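Local atomic coordinates of protein Niban 2 (Homo sapiens, PDB entry 7CTP), a protein that may suppress apoptosis and promote melanoma cell invasion, and is a membrane-associated, myristoylated phosphoprotein of the Niban family with a PH domain. Residues L236-M241 / A273-V278; I23-L28 / K283-E288; A119-L124 / P164-Y169. All coordinates share one frame; numbering follows the deposited sequence.

Interaction 1 of 3, residues L236-M241 / A273-V278; sequences LSNLVM and AVYHMV
Val240 and Val278 meet tip to tip where two helices of a helical bundle cross, the 236-241 part of helix 232-252 against the 273-278 part of the very long helix 260-337. The short axes pass 9.5 Å apart at 126°, closer to antiparallel than to parallel. Val278 is at the centre of the contact: its CG1, anti to the backbone N (chi1 165°), lies 3.6 Å from Val240 CB, and the same methyl rests 3.7 Å from Ser237 CA. A short branched residue suits this place, since its two methyls divide the work: CG1 goes to Val240 and Ser237, while CG2 turns to Val240 CG1 and, more distantly, to the sulfur of Met241. Ser237 is small enough to let the backbones come near, its CA 5.8 Å from Val278 CA, and its hydroxyl is hydrogen-bonded to Val233 O one turn back. Met241 is the flexible filler. The bend at chi2 sets its SD 3.7 Å from Val274 CG1, and that at chi3 turns CE toward the same valine, whereas its CG lies at the edge of the Tyr275 ring; the two side chains cross at about a right angle. One atom further along the same side of the ring, Tyr275 CE1 lies 3.6 Å from Ser237 CB, which comes in obliquely. Tyr275 serves both an apolar and a polar neighbourhood, with ring carbons against Ser237 and Met241 and its hydroxyl directed to water. Asn238, whose amide plane is tilted 30° from the ring, has its ND2 bonded to Met227 O and its OD1 near the ring edge. One water joins the two polar ends: it donates to Asn238 OD1 at 2.9 Å and lies 2.8 Å from Tyr275 OH.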
loop_
_atom_site.group_PDB
_atom_site.type_symbol
_atom_site.label_atom_id
_atom_site.label_comp_id
_atom_site.label_asym_id
_atom_site.label_seq_id
_atom_site.Cartn_x
_atom_site.Cartn_y
_atom_site.Cartn_z
ATOM N N LEU A 236 -10.826 -6.250 -1.289
ATOM C CA LEU A 236 -12.163 -6.623 -1.742
ATOM C C LEU A 236 -13.210 -6.329 -0.682
ATOM O O LEU A 236 -14.327 -5.906 -1.002
ATOM C CB LEU A 236 -12.191 -8.103 -2.092
ATOM C CG LEU A 236 -11.828 -8.480 -3.513
ATOM C CD1 LEU A 236 -11.943 -9.997 -3.606
ATOM C CD2 LEU A 236 -12.782 -7.783 -4.474
ATOM N N SER A 237 -12.879 -6.581 0.586
ATOM C CA SER A 237 -13.805 -6.249 1.663
ATOM C C SER A 237 -14.044 -4.747 1.733
ATOM O O SER A 237 -15.180 -4.306 1.933
ATOM C CB SER A 237 -13.265 -6.762 2.994
ATOM O OG SER A 237 -13.021 -8.154 2.921
ATOM N N ASN A 238 -12.983 -3.949 1.566
ATOM C CA ASN A 238 -13.144 -2.499 1.522
ATOM C C ASN A 238 -14.031 -2.082 0.351
ATOM O O ASN A 238 -14.843 -1.158 0.478
ATOM C CB ASN A 238 -11.790 -1.798 1.404
ATOM C CG ASN A 238 -10.887 -1.996 2.620
ATOM O OD1 ASN A 238 -11.337 -2.344 3.725
ATOM N ND2 ASN A 238 -9.589 -1.762 2.416
ATOM N N LEU A 239 -13.846 -2.716 -0.811
ATOM C CA LEU A 239 -14.669 -2.416 -1.984
ATOM C C LEU A 239 -16.147 -2.640 -1.697
ATOM O O LEU A 239 -16.991 -1.786 -2.007
ATOM C CB LEU A 239 -14.222 -3.288 -3.153
ATOM C CG LEU A 239 -14.833 -3.016 -4.528
ATOM C CD1 LEU A 239 -14.299 -1.701 -5.103
ATOM C CD2 LEU A 239 -14.497 -4.178 -5.445
ATOM N N VAL A 240 -16.478 -3.812 -1.139
ATOM C CA VAL A 240 -17.865 -4.135 -0.803
ATOM C C VAL A 240 -18.419 -3.156 0.227
ATOM O O VAL A 240 -19.534 -2.643 0.072
ATOM C CB VAL A 240 -17.975 -5.589 -0.309
ATOM C CG1 VAL A 240 -19.395 -5.875 0.206
ATOM C CG2 VAL A 240 -17.618 -6.556 -1.429
ATOM N N MET A 241 -17.668 -2.906 1.309
ATOM C CA MET A 241 -18.166 -2.006 2.355
ATOM C C MET A 241 -18.399 -0.599 1.821
ATOM O O MET A 241 -19.372 0.062 2.205
ATOM C CB MET A 241 -17.201 -1.954 3.539
ATOM C CG MET A 241 -17.054 -3.265 4.317
ATOM S SD MET A 241 -18.595 -3.889 5.027
ATOM C CE MET A 241 -18.928 -2.636 6.276
ATOM N N ALA A 273 -19.060 -6.109 12.351
ATOM C CA ALA A 273 -19.680 -7.410 12.127
ATOM C C ALA A 273 -19.927 -7.655 10.644
ATOM O O ALA A 273 -19.682 -8.760 10.145
ATOM C CB ALA A 273 -20.985 -7.527 12.915
ATOM N N VAL A 274 -20.401 -6.635 9.924
ATOM C CA VAL A 274 -20.598 -6.781 8.484
ATOM C C VAL A 274 -19.260 -6.947 7.777
ATOM O O VAL A 274 -19.129 -7.762 6.855
ATOM C CB VAL A 274 -21.397 -5.589 7.926
ATOM C CG1 VAL A 274 -21.502 -5.680 6.393
ATOM C CG2 VAL A 274 -22.806 -5.546 8.547
ATOM N N TYR A 275 -18.242 -6.191 8.201
ATOM C CA TYR A 275 -16.916 -6.335 7.606
ATOM C C TYR A 275 -16.411 -7.773 7.715
ATOM O O TYR A 275 -15.854 -8.311 6.755
ATOM C CB TYR A 275 -15.931 -5.365 8.273
ATOM C CG TYR A 275 -14.508 -5.467 7.745
ATOM C CD1 TYR A 275 -14.125 -4.812 6.573
ATOM C CD2 TYR A 275 -13.551 -6.231 8.416
ATOM C CE1 TYR A 275 -12.813 -4.913 6.083
ATOM C CE2 TYR A 275 -12.252 -6.349 7.934
ATOM C CZ TYR A 275 -11.885 -5.692 6.775
ATOM O OH TYR A 275 -10.575 -5.819 6.319
ATOM N N HIS A 276 -16.603 -8.412 8.875
ATOM C CA HIS A 276 -16.163 -9.801 9.046
ATOM C C HIS A 276 -16.894 -10.750 8.099
ATOM O O HIS A 276 -16.282 -11.639 7.490
ATOM C CB HIS A 276 -16.379 -10.248 10.492
ATOM C CG HIS A 276 -16.408 -11.740 10.659
ATOM N ND1 HIS A 276 -15.261 -12.497 10.785
ATOM C CD2 HIS A 276 -17.443 -12.617 10.684
ATOM C CE1 HIS A 276 -15.587 -13.775 10.895
ATOM N NE2 HIS A 276 -16.904 -13.876 10.832
ATOM N N MET A 277 -18.218 -10.591 7.997
ATOM C CA MET A 277 -19.036 -11.411 7.110
ATOM C C MET A 277 -18.597 -11.248 5.659
ATOM O O MET A 277 -18.447 -12.229 4.916
ATOM C CB MET A 277 -20.487 -10.973 7.288
ATOM C CG MET A 277 -21.543 -11.922 6.888
ATOM S SD MET A 277 -23.067 -10.974 7.117
ATOM C CE MET A 277 -23.701 -11.160 5.463
ATOM N N VAL A 278 -18.402 -9.999 5.242
ATOM C CA VAL A 278 -17.937 -9.705 3.886
ATOM C C VAL A 278 -16.562 -10.314 3.639
ATOM O O VAL A 278 -16.300 -10.890 2.571
ATOM C CB VAL A 278 -17.922 -8.182 3.661
ATOM C CG1 VAL A 278 -17.110 -7.830 2.426
ATOM C CG2 VAL A 278 -19.350 -7.647 3.564
HETATM O O HOH W 1 -9.384 -3.439 5.549
#

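Interaction 2 of 3, residues I23-L28 / K283-E288; sequences ILTEFL and KARFEE
Leu24 and Arg285 face each other across two nearly parallel helices, residues 23-28 of helix 10-48 and 283-288 of helix 260-337, whose short axes run 10.6 Å apart at an angle of 23°. Arg285 spans the gap with a chain bent at chi2 and chi3. Its guanidinium is brought edge-on to Thr25: NH2 donates to Thr25 OG1 at 3.0 Å with an N-H...O angle of 161°, and the oxygen lies almost in the guanidinium plane. Leu24 CB sits over one face of that group, and Leu24 CD1 packs 3.9 Å from the aliphatic Arg285 CG. Leu28 reaches both Arg285 and Phe286: CD1 comes obliquely to the guanidinium, 3.8 Å from Arg285 NH2, while CD2 meets the edge of the Phe286 ring at CD1, 4.0 Å away. Phe286 also packs edge-to-face with Tyr31 and Phe208, which places this side of the contact in the aromatic interior of the bundle. Arginine suits the boundary because its methylenes can lie against leucines while its charged end reaches a hydroxyl. Thr25 OG1 and, weakly, Arg285 NH1 are both hydrogen-bonded to Gly21 O, linking the arginine to the backbone of helix 10-48 and probably helping to hold the guanidinium's orientation.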
loop_
_atom_site.group_PDB
_atom_site.type_symbol
_atom_site.label_atom_id
_atom_site.label_comp_id
_atom_site.label_asym_id
_atom_site.label_seq_id
_atom_site.Cartn_x
_atom_site.Cartn_y
_atom_site.Cartn_z
ATOM N N ILE A 23 -21.788 -8.073 -5.949
ATOM C CA ILE A 23 -20.586 -7.257 -6.129
ATOM C C ILE A 23 -19.389 -8.132 -6.468
ATOM O O ILE A 23 -18.600 -7.812 -7.364
ATOM C CB ILE A 23 -20.310 -6.413 -4.875
ATOM C CG1 ILE A 23 -21.358 -5.320 -4.728
ATOM C CG2 ILE A 23 -18.905 -5.793 -4.942
ATOM C CD1 ILE A 23 -21.423 -4.759 -3.313
ATOM N N LEU A 24 -19.216 -9.237 -5.739
ATOM C CA LEU A 24 -18.056 -10.081 -5.996
ATOM C C LEU A 24 -18.108 -10.679 -7.394
ATOM O O LEU A 24 -17.076 -10.766 -8.070
ATOM C CB LEU A 24 -17.957 -11.177 -4.942
ATOM C CG LEU A 24 -17.646 -10.623 -3.552
ATOM C CD1 LEU A 24 -17.916 -11.713 -2.513
ATOM C CD2 LEU A 24 -16.200 -10.131 -3.458
ATOM N N THR A 25 -19.301 -11.094 -7.845
ATOM C CA THR A 25 -19.445 -11.628 -9.201
ATOM C C THR A 25 -19.005 -10.609 -10.242
ATOM O O THR A 25 -18.240 -10.931 -11.161
ATOM C CB THR A 25 -20.893 -12.059 -9.455
ATOM O OG1 THR A 25 -21.206 -13.192 -8.634
ATOM C CG2 THR A 25 -21.113 -12.419 -10.932
ATOM N N GLU A 26 -19.475 -9.366 -10.111
ATOM C CA GLU A 26 -19.097 -8.339 -11.076
ATOM C C GLU A 26 -17.602 -8.056 -11.019
ATOM O O GLU A 26 -16.942 -7.961 -12.064
ATOM C CB GLU A 26 -19.903 -7.059 -10.854
ATOM C CG GLU A 26 -19.790 -6.093 -12.043
ATOM C CD GLU A 26 -20.468 -4.753 -11.810
ATOM O OE1 GLU A 26 -20.142 -3.796 -12.554
ATOM O OE2 GLU A 26 -21.314 -4.659 -10.891
ATOM N N PHE A 27 -17.041 -7.932 -9.807
ATOM C CA PHE A 27 -15.599 -7.738 -9.697
ATOM C C PHE A 27 -14.829 -8.882 -10.349
ATOM O O PHE A 27 -13.827 -8.661 -11.040
ATOM C CB PHE A 27 -15.144 -7.623 -8.239
ATOM C CG PHE A 27 -13.638 -7.696 -8.118
ATOM C CD1 PHE A 27 -12.870 -6.584 -8.417
ATOM C CD2 PHE A 27 -12.995 -8.899 -7.838
ATOM C CE1 PHE A 27 -11.487 -6.648 -8.367
ATOM C CE2 PHE A 27 -11.609 -8.974 -7.793
ATOM C CZ PHE A 27 -10.855 -7.848 -8.063
ATOM N N LEU A 28 -15.233 -10.120 -10.073
ATOM C CA LEU A 28 -14.441 -11.249 -10.550
ATOM C C LEU A 28 -14.476 -11.363 -12.072
ATOM O O LEU A 28 -13.539 -11.906 -12.668
ATOM C CB LEU A 28 -14.933 -12.534 -9.880
ATOM C CG LEU A 28 -14.579 -12.523 -8.382
ATOM C CD1 LEU A 28 -15.351 -13.626 -7.621
ATOM C CD2 LEU A 28 -13.077 -12.635 -8.169
ATOM N N LYS A 283 -13.165 -13.842 0.670
ATOM C CA LYS A 283 -12.041 -14.770 0.685
ATOM C C LYS A 283 -12.394 -16.035 -0.079
ATOM O O LYS A 283 -11.636 -16.487 -0.949
ATOM C CB LYS A 283 -11.643 -15.098 2.126
ATOM C CG LYS A 283 -10.432 -16.057 2.249
ATOM C CD LYS A 283 -9.992 -16.208 3.692
ATOM C CE LYS A 283 -8.856 -17.225 3.821
ATOM N NZ LYS A 283 -8.359 -17.313 5.228
ATOM N N ALA A 284 -13.569 -16.598 0.208
ATOM C CA ALA A 284 -13.991 -17.824 -0.468
ATOM C C ALA A 284 -14.140 -17.602 -1.971
ATOM O O ALA A 284 -13.636 -18.393 -2.781
ATOM C CB ALA A 284 -15.305 -18.331 0.139
ATOM N N ARG A 285 -14.816 -16.520 -2.367
ATOM C CA ARG A 285 -15.077 -16.286 -3.784
ATOM C C ARG A 285 -13.785 -15.997 -4.541
ATOM O O ARG A 285 -13.565 -16.525 -5.642
ATOM C CB ARG A 285 -16.072 -15.142 -3.967
ATOM C CG ARG A 285 -17.501 -15.437 -3.488
ATOM C CD ARG A 285 -18.270 -16.405 -4.395
ATOM N NE ARG A 285 -18.252 -16.019 -5.806
ATOM C CZ ARG A 285 -19.068 -15.137 -6.384
ATOM N NH1 ARG A 285 -20.016 -14.497 -5.689
ATOM N NH2 ARG A 285 -18.932 -14.894 -7.685
ATOM N N PHE A 286 -12.912 -15.165 -3.970
ATOM C CA PHE A 286 -11.684 -14.797 -4.675
ATOM C C PHE A 286 -10.739 -15.986 -4.804
ATOM O O PHE A 286 -10.178 -16.235 -5.881
ATOM C CB PHE A 286 -10.982 -13.643 -3.966
ATOM C CG PHE A 286 -9.710 -13.227 -4.646
ATOM C CD1 PHE A 286 -9.754 -12.643 -5.904
ATOM C CD2 PHE A 286 -8.484 -13.490 -4.066
ATOM C CE1 PHE A 286 -8.583 -12.289 -6.564
ATOM C CE2 PHE A 286 -7.309 -13.139 -4.714
ATOM C CZ PHE A 286 -7.363 -12.540 -5.966
ATOM N N GLU A 287 -10.543 -16.734 -3.716
ATOM C CA GLU A 287 -9.600 -17.848 -3.770
ATOM C C GLU A 287 -10.073 -18.918 -4.747
ATOM O O GLU A 287 -9.245 -19.590 -5.386
ATOM C CB GLU A 287 -9.370 -18.414 -2.368
ATOM C CG GLU A 287 -8.395 -17.544 -1.547
ATOM C CD GLU A 287 -8.267 -17.931 -0.076
ATOM O OE1 GLU A 287 -7.530 -17.213 0.640
ATOM O OE2 GLU A 287 -8.887 -18.925 0.364
ATOM N N GLU A 288 -11.391 -19.061 -4.913
ATOM C CA GLU A 288 -11.925 -19.976 -5.916
ATOM C C GLU A 288 -11.493 -19.560 -7.317
ATOM O O GLU A 288 -11.016 -20.387 -8.105
ATOM C CB GLU A 288 -13.449 -20.036 -5.816
ATOM C CG GLU A 288 -14.102 -20.968 -6.832
ATOM C CD GLU A 288 -15.618 -20.942 -6.740
ATOM O OE1 GLU A 288 -16.166 -19.992 -6.135
ATOM O OE2 GLU A 288 -16.263 -21.874 -7.270
#

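Interaction 3 of 3, residues A119-L124 / P164-Y169; sequences AGYKIL and PYARHY
Tyr121 OH is gripped by two partners: it donates to Arg167 O at 2.7 Å, in the carbonyl plane, and accepts from a water also 2.7 Å away. The water lies 3.1 Å from Tyr169 OH as well, bridging the two tyrosines, whose side chains cross at about a right angle. Tyr121 OH lies at the edge of the Tyr169 ring, 3.4 Å from CE2, and Ala166 CB, oblique to the Tyr121 ring, lies 3.6 Å from the same OH. A tyrosine suits the place because its long ring carries a donor across to the loop, and a small alanine leaves it room. Arg167 curls onto the next residue of its own segment: NE and NH1 both bond, side-on, to His168 O, NH1 at 2.8 Å, and Tyr169 CD1 lies over one guanidinium face, toward the rim. At the contact's other end Gly120 O meets Pro164 CD, and the positive phi of Gly120 (82°) is one glycine adopts readily. In the PH domain, residues 119-121 lead into edge strand 122-124, which pairs with strand 157-162, and the loop holding 164-168 connects that strand to 169-173, with Tyr165 against helix 232-252 and His168 on Ile268 of helix 260-337.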
loop_
_atom_site.group_PDB
_atom_site.type_symbol
_atom_site.label_atom_id
_atom_site.label_comp_id
_atom_site.label_asym_id
_atom_site.label_seq_id
_atom_site.Cartn_x
_atom_site.Cartn_y
_atom_site.Cartn_z
ATOM N N ALA A 119 -4.020 -3.194 8.667
ATOM C CA ALA A 119 -4.187 -2.591 7.346
ATOM C C ALA A 119 -5.421 -1.693 7.338
ATOM O O ALA A 119 -6.477 -2.066 7.856
ATOM C CB ALA A 119 -4.311 -3.674 6.272
ATOM N N GLY A 120 -5.279 -0.501 6.759
ATOM C CA GLY A 120 -6.386 0.423 6.640
ATOM C C GLY A 120 -6.669 1.250 7.874
ATOM O O GLY A 120 -7.612 2.060 7.858
ATOM N N TYR A 121 -5.894 1.077 8.943
ATOM C CA TYR A 121 -6.120 1.813 10.176
ATOM C C TYR A 121 -5.379 3.145 10.159
ATOM O O TYR A 121 -4.448 3.361 9.372
ATOM C CB TYR A 121 -5.679 0.989 11.397
ATOM C CG TYR A 121 -6.733 0.013 11.872
ATOM C CD1 TYR A 121 -6.889 -1.225 11.256
ATOM C CD2 TYR A 121 -7.580 0.331 12.929
ATOM C CE1 TYR A 121 -7.864 -2.125 11.676
ATOM C CE2 TYR A 121 -8.557 -0.567 13.363
ATOM C CZ TYR A 121 -8.690 -1.789 12.733
ATOM O OH TYR A 121 -9.670 -2.674 13.161
ATOM N N LYS A 122 -5.834 4.054 11.029
ATOM C CA LYS A 122 -5.179 5.329 11.310
ATOM C C LYS A 122 -5.045 5.468 12.820
ATOM O O LYS A 122 -5.893 4.972 13.562
ATOM C CB LYS A 122 -5.988 6.523 10.774
ATOM C CG LYS A 122 -6.280 6.487 9.286
ATOM C CD LYS A 122 -5.039 6.856 8.476
ATOM C CE LYS A 122 -5.408 7.247 7.042
ATOM N NZ LYS A 122 -5.233 6.111 6.088
ATOM N N ILE A 123 -3.992 6.161 13.274
ATOM C CA ILE A 123 -3.743 6.361 14.704
ATOM C C ILE A 123 -4.167 7.763 15.106
ATOM O O ILE A 123 -3.816 8.738 14.433
ATOM C CB ILE A 123 -2.264 6.138 15.060
ATOM C CG1 ILE A 123 -1.832 4.707 14.753
ATOM C CG2 ILE A 123 -2.016 6.461 16.540
ATOM C CD1 ILE A 123 -0.323 4.584 14.574
ATOM N N LEU A 124 -4.906 7.867 16.212
ATOM C CA LEU A 124 -5.239 9.147 16.830
ATOM C C LEU A 124 -4.601 9.199 18.210
ATOM O O LEU A 124 -4.568 8.190 18.924
ATOM C CB LEU A 124 -6.760 9.337 16.965
ATOM C CG LEU A 124 -7.674 9.434 15.741
ATOM C CD1 LEU A 124 -7.158 10.443 14.731
ATOM C CD2 LEU A 124 -7.879 8.062 15.097
ATOM N N PRO A 164 -12.190 2.638 8.759
ATOM C CA PRO A 164 -13.505 3.094 8.272
ATOM C C PRO A 164 -14.611 2.073 8.450
ATOM O O PRO A 164 -15.782 2.471 8.566
ATOM C CB PRO A 164 -13.253 3.409 6.788
ATOM C CG PRO A 164 -12.008 2.628 6.432
ATOM C CD PRO A 164 -11.175 2.626 7.689
ATOM N N TYR A 165 -14.279 0.766 8.491
ATOM C CA TYR A 165 -15.282 -0.306 8.487
ATOM C C TYR A 165 -15.117 -1.310 9.618
ATOM O O TYR A 165 -16.117 -1.876 10.071
ATOM C CB TYR A 165 -15.251 -1.075 7.136
ATOM C CG TYR A 165 -15.238 -0.179 5.921
ATOM C CD1 TYR A 165 -16.267 0.726 5.692
ATOM C CD2 TYR A 165 -14.183 -0.211 5.025
ATOM C CE1 TYR A 165 -16.251 1.557 4.600
ATOM C CE2 TYR A 165 -14.160 0.625 3.915
ATOM C CZ TYR A 165 -15.200 1.508 3.724
ATOM O OH TYR A 165 -15.199 2.353 2.641
ATOM N N ALA A 166 -13.885 -1.574 10.061
ATOM C CA ALA A 166 -13.628 -2.593 11.070
ATOM C C ALA A 166 -13.639 -1.962 12.468
ATOM O O ALA A 166 -13.796 -0.751 12.625
ATOM C CB ALA A 166 -12.303 -3.292 10.784
ATOM N N ARG A 167 -13.453 -2.781 13.502
ATOM C CA ARG A 167 -13.658 -2.250 14.841
ATOM C C ARG A 167 -12.508 -1.325 15.228
ATOM O O ARG A 167 -11.426 -1.340 14.639
ATOM C CB ARG A 167 -13.823 -3.370 15.875
ATOM C CG ARG A 167 -12.561 -4.100 16.270
ATOM C CD ARG A 167 -12.652 -4.604 17.726
ATOM N NE ARG A 167 -12.328 -3.549 18.693
ATOM C CZ ARG A 167 -12.387 -3.675 20.022
ATOM N NH1 ARG A 167 -12.067 -2.643 20.809
ATOM N NH2 ARG A 167 -12.764 -4.823 20.568
ATOM N N HIS A 168 -12.774 -0.481 16.212
ATOM C CA HIS A 168 -11.790 0.477 16.684
ATOM C C HIS A 168 -11.221 -0.025 17.996
ATOM O O HIS A 168 -11.904 -0.713 18.756
ATOM C CB HIS A 168 -12.407 1.862 16.871
ATOM C CG HIS A 168 -13.115 2.368 15.652
ATOM N ND1 HIS A 168 -13.980 3.440 15.683
ATOM C CD2 HIS A 168 -13.080 1.946 14.364
ATOM C CE1 HIS A 168 -14.449 3.658 14.465
ATOM N NE2 HIS A 168 -13.923 2.761 13.647
ATOM N N TYR A 169 -9.960 0.309 18.242
ATOM C CA TYR A 169 -9.251 -0.109 19.444
ATOM C C TYR A 169 -8.812 1.116 20.224
ATOM O O TYR A 169 -8.388 2.114 19.636
ATOM C CB TYR A 169 -8.035 -0.959 19.095
ATOM C CG TYR A 169 -8.380 -2.225 18.367
ATOM C CD1 TYR A 169 -8.758 -3.362 19.065
ATOM C CD2 TYR A 169 -8.341 -2.286 16.982
ATOM C CE1 TYR A 169 -9.080 -4.536 18.401
ATOM C CE2 TYR A 169 -8.656 -3.452 16.311
ATOM C CZ TYR A 169 -9.021 -4.573 17.027
ATOM O OH TYR A 169 -9.342 -5.737 16.367
HETATM O O HOH W 2 -9.824 -5.397 13.304
#

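Helix 260-337 is common to interactions 1 and 2, whose centres lie 12 Å apart and which touch through Leu236 against Phe27 and Phe286, and Val240 against Ile23. Helices 10-48, 232-252 and 260-337 thus pack as one body. Interaction 3 belongs to the PH domain; its centre is 14 Å from that of interaction 1, which it meets through Tyr165 on Met241 and Asn238, and Ala166 on Tyr275. It lies 24 Å from interaction 2, without touching it. Along the chain interaction 3 comes before interaction 1, and both fall between the two halves of interaction 2. Interaction 1 thus lies between the other two, and the PH-domain loop docks on the bundle through its helices.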